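Local coordinates for epimerase domain-containing protein (Bacillus cereus HuA2-4, PDB 6ZLK) that interconverts UDP-glucuronic acid and UDP-galacturonic acid by epimerisation at C4 of the sugar, with NAD as bound cofactor, at residues Asp220-Gly224 against Tyr293-Val297; Ile194-Asp200 against Leu257-Lys263. One frame throughout, in Å; residues are numbered along the deposited sequence.

Contact 1. Residues Asp220-Gly224 against Tyr293-Val297; sequences DCIRG and YSPTV
Asp-220 meets the backbone of Pro-295 to Val-297 here, joining the first turns of helix 218-230 to the loop between helices 285-291 and 299-313. The helix belongs to the Rossmann-type NAD-binding part of the epimerase/dehydratase fold. The CB of Asp-220 lies 3.6 Å from Tyr-293 OH and near Pro-295 CB. CG turns anti to the carbonyl carbon (chi1 -76°), which carries the carboxylate out to the loop. There its two oxygens accept the successive backbone N-H groups of Thr-296 and Val-297, one each. Thr-296 N gives Asp-220 OD1 a nearly straight bond of 3.0 Å, arriving on the syn side but 34° out of the carboxylate plane. Val-297 N binds OD2 through its syn lone pair. Asp-220 OD1 also receives Arg-223 NH2 at 2.9 Å in a salt bridge one helical turn on. The guanidinium comes from the face opposite Thr-296 N, and OD1 lies in the guanidinium plane. These bonds hold the carboxylate from several sides and would probably stabilise its negative charge.

Nearer the helix backbone, the Tyr-293 ring fits against Gly-224 and Asp-220. Its CD1 sits 3.6 Å from Gly-224 CA, and its edge meets Asp-220 O. The Tyr-293 hydroxyl is bonded to Gly-243 O. On the other side of the helix, Ile-222 packs on helix 11-21. One water completes the polar end: it donates to Asp-220 OD1 and Ser-294 O and accepts from Arg-223 NE at 2.9 Å.

Contact 2. Residues Ile194-Asp200 against Leu257-Lys263; sequences IKQMLED and LEKISGK
Met-197 and Leu-257 form the tight part of a packing between two helix C-terminal ends, those of helices 189-198 and 250-261. Their position is consistent with the smaller, substrate-binding part of this family's fold. The short helical segments cross at -45°, with axes 11.4 Å apart, and Met-197 spans the distance between them. Its CG is anti to the backbone N (chi1 -174°), and this sends the chain straight across. The bend comes at its last torsion and lays Met-197 CE 3.7 Å from Leu-257 CB. Met-197 SD lies 3.3 Å from Ser-261 OG. That hydroxyl is already engaged: it donates to Leu-257 O. It also accepts from Lys-263 N, and this second bond makes an ST turn at the helix end. Ile-194 extends the apolar patch. Its CG1 lies about equally close to both methyls of Leu-257, and the two side chains cross at about a right angle. Ile-310 of helix 299-313 also touches Ile-194, and Leu-203 of strand 203-206 touches Met-197. The stem of Lys-263 is packed too. It runs past Met-197 in the opposite direction, with Lys-263 CB 3.8 Å from Met-197 CG. Lys-263 CE passes 3.4 Å from Met-197 O.

The solvent side is polar. Exposed Asp-200 ends its helix in a Schellman motif with positive phi. Lys-263 NZ reaches it in a salt bridge, 2.7 Å from Asp-200 OD1 and on the syn lone pair of that oxygen. A water donates to Asp-200 OD2 at 2.6 Å and accepts a weak bond from Lys-263 NZ.

The two contacts sit in different parts of the subunit. Their centres are 26 Å apart, and their nearest atoms are about 11 Å apart. Along the chain their segments alternate: 194-200, 220-224, 257-263, then 293-297. The chain therefore passes three times between the two regions. Contact 1 lies beside the large mixed sheet, with the Cys-221 side chain about 7 Å from the NAD and about 10 Å from the UDP-sugar. Contact 2 lies next to the small parallel sheet of strands 203-206 and 267-270, with the Ile-194 side chain also about 10 Å from the UDP-sugar. Helix 299-313 runs from the loop of contact 1 to the helices of contact 2.

Contact 1. Residues Asp220-Gly224 against Tyr293-Val297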
# COMPACT_ATOMS: atom_id res chain seq x y z
N ASP A 220 12.37 -10.26 23.87
CA ASP A 220 11.35 -11.19 23.34
C ASP A 220 11.29 -11.07 21.82
O ASP A 220 11.31 -12.07 21.11
CB ASP A 220 10.03 -11.01 24.07
CG ASP A 220 10.00 -11.62 25.47
OD1 ASP A 220 10.61 -12.73 25.63
OD2 ASP A 220 9.32 -11.04 26.37
N CYS A 221 11.12 -9.82 21.37
CA CYS A 221 11.10 -9.47 19.95
C CYS A 221 12.30 -10.14 19.24
O CYS A 221 12.15 -10.80 18.20
CB CYS A 221 11.15 -7.96 19.82
SG CYS A 221 11.42 -7.43 18.11
N ILE A 222 13.50 -9.96 19.76
CA ILE A 222 14.72 -10.45 19.10
C ILE A 222 14.76 -12.00 19.14
O ILE A 222 15.10 -12.59 18.10
CB ILE A 222 15.97 -9.82 19.73
CG1 ILE A 222 15.97 -8.31 19.48
CG2 ILE A 222 17.26 -10.50 19.28
CD1 ILE A 222 15.92 -7.88 18.05
N ARG A 223 14.32 -12.64 20.23
CA ARG A 223 14.26 -14.13 20.26
C ARG A 223 13.29 -14.64 19.20
O ARG A 223 13.65 -15.59 18.47
CB ARG A 223 13.82 -14.65 21.64
CG ARG A 223 14.98 -14.68 22.61
CD ARG A 223 14.59 -15.32 23.93
NE ARG A 223 13.76 -14.47 24.77
CZ ARG A 223 14.25 -13.64 25.71
NH1 ARG A 223 15.56 -13.53 25.91
NH2 ARG A 223 13.42 -12.90 26.42
N GLY A 224 12.14 -13.98 19.01
CA GLY A 224 11.23 -14.40 17.93
C GLY A 224 11.85 -14.19 16.57
O GLY A 224 11.70 -15.02 15.62
N TYR A 293 7.93 -19.63 19.70
CA TYR A 293 7.96 -18.31 20.37
C TYR A 293 7.12 -18.34 21.63
O TYR A 293 5.95 -18.73 21.64
CB TYR A 293 7.47 -17.24 19.40
CG TYR A 293 7.49 -15.86 20.01
CD1 TYR A 293 8.71 -15.28 20.34
CD2 TYR A 293 6.32 -15.14 20.20
CE1 TYR A 293 8.73 -14.04 20.94
CE2 TYR A 293 6.35 -13.88 20.78
CZ TYR A 293 7.57 -13.32 21.08
OH TYR A 293 7.60 -12.06 21.62
N SER A 294 7.68 -17.80 22.69
CA SER A 294 6.92 -17.59 23.93
C SER A 294 7.56 -16.41 24.64
O SER A 294 8.72 -16.51 25.02
CB SER A 294 6.92 -18.85 24.76
OG SER A 294 6.39 -18.60 26.06
N PRO A 295 6.88 -15.24 24.75
CA PRO A 295 7.50 -14.09 25.39
C PRO A 295 7.60 -14.39 26.88
O PRO A 295 6.67 -14.95 27.42
CB PRO A 295 6.58 -12.91 25.04
CG PRO A 295 5.23 -13.57 24.87
CD PRO A 295 5.52 -14.95 24.27
N THR A 296 8.73 -14.08 27.48
CA THR A 296 9.03 -14.42 28.90
C THR A 296 9.25 -13.18 29.76
O THR A 296 9.30 -13.32 30.99
CB THR A 296 10.23 -15.37 28.96
OG1 THR A 296 11.36 -14.72 28.40
CG2 THR A 296 9.90 -16.66 28.23
N VAL A 297 9.35 -11.98 29.19
CA VAL A 297 9.74 -10.84 30.05
C VAL A 297 8.48 -10.08 30.48
O VAL A 297 7.77 -9.57 29.61
CB VAL A 297 10.73 -9.92 29.32
CG1 VAL A 297 11.07 -8.71 30.18
CG2 VAL A 297 11.97 -10.69 28.91
O HOH W 1 11.05 -14.95 23.96

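Contact 2. Residues Ile194-Asp200 against Leu257-Lys263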
# COMPACT_ATOMS: atom_id res chain seq x y z
N ILE A 194 9.29 8.08 30.61
CA ILE A 194 10.33 7.86 31.65
C ILE A 194 11.20 9.12 31.72
O ILE A 194 11.52 9.53 32.86
CB ILE A 194 11.13 6.59 31.36
CG1 ILE A 194 10.29 5.33 31.48
CG2 ILE A 194 12.37 6.54 32.25
CD1 ILE A 194 10.88 4.11 30.75
N LYS A 195 11.54 9.69 30.59
CA LYS A 195 12.38 10.90 30.50
C LYS A 195 11.62 12.01 31.25
O LYS A 195 12.25 12.70 32.10
CB LYS A 195 12.68 11.30 29.05
CG LYS A 195 13.60 12.50 28.89
CD LYS A 195 13.82 12.88 27.45
CE LYS A 195 14.93 13.87 27.28
NZ LYS A 195 14.54 15.15 27.88
N GLN A 196 10.33 12.20 30.96
CA GLN A 196 9.52 13.23 31.64
C GLN A 196 9.51 12.92 33.13
O GLN A 196 9.66 13.88 33.91
CB GLN A 196 8.12 13.30 31.03
CG GLN A 196 8.12 13.82 29.61
CD GLN A 196 6.88 13.40 28.83
OE1 GLN A 196 6.04 12.65 29.35
NE2 GLN A 196 6.82 13.83 27.59
N MET A 197 9.28 11.67 33.55
CA MET A 197 9.20 11.32 34.98
C MET A 197 10.53 11.64 35.66
O MET A 197 10.49 12.25 36.77
CB MET A 197 8.87 9.85 35.16
CG MET A 197 8.63 9.46 36.59
SD MET A 197 7.89 7.82 36.71
CE MET A 197 6.38 7.99 35.76
N LEU A 198 11.67 11.37 35.01
CA LEU A 198 13.00 11.57 35.63
C LEU A 198 13.27 13.06 35.79
O LEU A 198 13.98 13.45 36.76
CB LEU A 198 14.08 10.92 34.76
CG LEU A 198 14.16 9.42 34.93
CD1 LEU A 198 14.95 8.82 33.78
CD2 LEU A 198 14.76 9.07 36.27
N GLU A 199 12.72 13.86 34.90
CA GLU A 199 12.94 15.33 34.83
C GLU A 199 11.89 16.07 35.67
O GLU A 199 11.92 17.31 35.68
CB GLU A 199 12.95 15.75 33.36
CG GLU A 199 14.21 15.30 32.65
CD GLU A 199 14.22 15.57 31.16
OE1 GLU A 199 13.20 16.10 30.64
OE2 GLU A 199 15.24 15.23 30.51
N ASP A 200 10.95 15.36 36.31
CA ASP A 200 9.88 16.00 37.11
C ASP A 200 9.07 16.91 36.20
O ASP A 200 8.69 17.98 36.63
CB ASP A 200 10.52 16.76 38.29
CG ASP A 200 11.52 15.90 39.03
OD1 ASP A 200 11.14 14.75 39.38
OD2 ASP A 200 12.70 16.37 39.23
N LEU A 257 5.66 2.56 36.55
CA LEU A 257 6.88 3.40 36.53
C LEU A 257 6.95 4.19 37.84
O LEU A 257 8.08 4.42 38.31
CB LEU A 257 6.87 4.33 35.31
CG LEU A 257 7.21 3.65 33.98
CD1 LEU A 257 6.93 4.63 32.85
CD2 LEU A 257 8.64 3.18 33.95
N GLU A 258 5.83 4.66 38.35
CA GLU A 258 5.80 5.34 39.67
C GLU A 258 6.33 4.39 40.74
O GLU A 258 7.12 4.87 41.61
CB GLU A 258 4.38 5.81 39.99
CG GLU A 258 3.99 7.01 39.15
CD GLU A 258 2.58 7.49 39.37
OE1 GLU A 258 1.69 6.65 39.63
OE2 GLU A 258 2.38 8.73 39.26
N LYS A 259 5.94 3.12 40.70
CA LYS A 259 6.41 2.16 41.74
C LYS A 259 7.93 1.96 41.57
O LYS A 259 8.65 1.96 42.60
CB LYS A 259 5.59 0.87 41.77
CG LYS A 259 5.71 -0.03 40.55
CD LYS A 259 4.99 -1.39 40.64
CE LYS A 259 5.17 -2.25 39.39
NZ LYS A 259 6.41 -1.91 38.63
N ILE A 260 8.43 1.91 40.34
CA ILE A 260 9.89 1.71 40.05
C ILE A 260 10.70 2.93 40.47
O ILE A 260 11.75 2.75 41.13
CB ILE A 260 10.11 1.38 38.57
CG1 ILE A 260 9.57 -0.00 38.24
CG2 ILE A 260 11.58 1.53 38.20
CD1 ILE A 260 9.39 -0.30 36.74
N SER A 261 10.21 4.12 40.16
CA SER A 261 10.95 5.39 40.34
C SER A 261 10.82 5.94 41.76
O SER A 261 11.74 6.68 42.17
CB SER A 261 10.53 6.41 39.34
OG SER A 261 9.21 6.82 39.59
N GLY A 262 9.74 5.64 42.45
CA GLY A 262 9.34 6.34 43.69
C GLY A 262 8.87 7.77 43.42
O GLY A 262 8.74 8.56 44.40
N LYS A 263 8.64 8.14 42.15
CA LYS A 263 8.11 9.47 41.77
C LYS A 263 6.58 9.46 41.81
O LYS A 263 5.95 8.40 41.59
CB LYS A 263 8.58 9.88 40.37
CG LYS A 263 10.08 10.09 40.20
CD LYS A 263 10.52 11.51 40.37
CE LYS A 263 11.92 11.71 39.85
NZ LYS A 263 12.58 12.82 40.55
O HOH W 2 14.55 15.41 40.71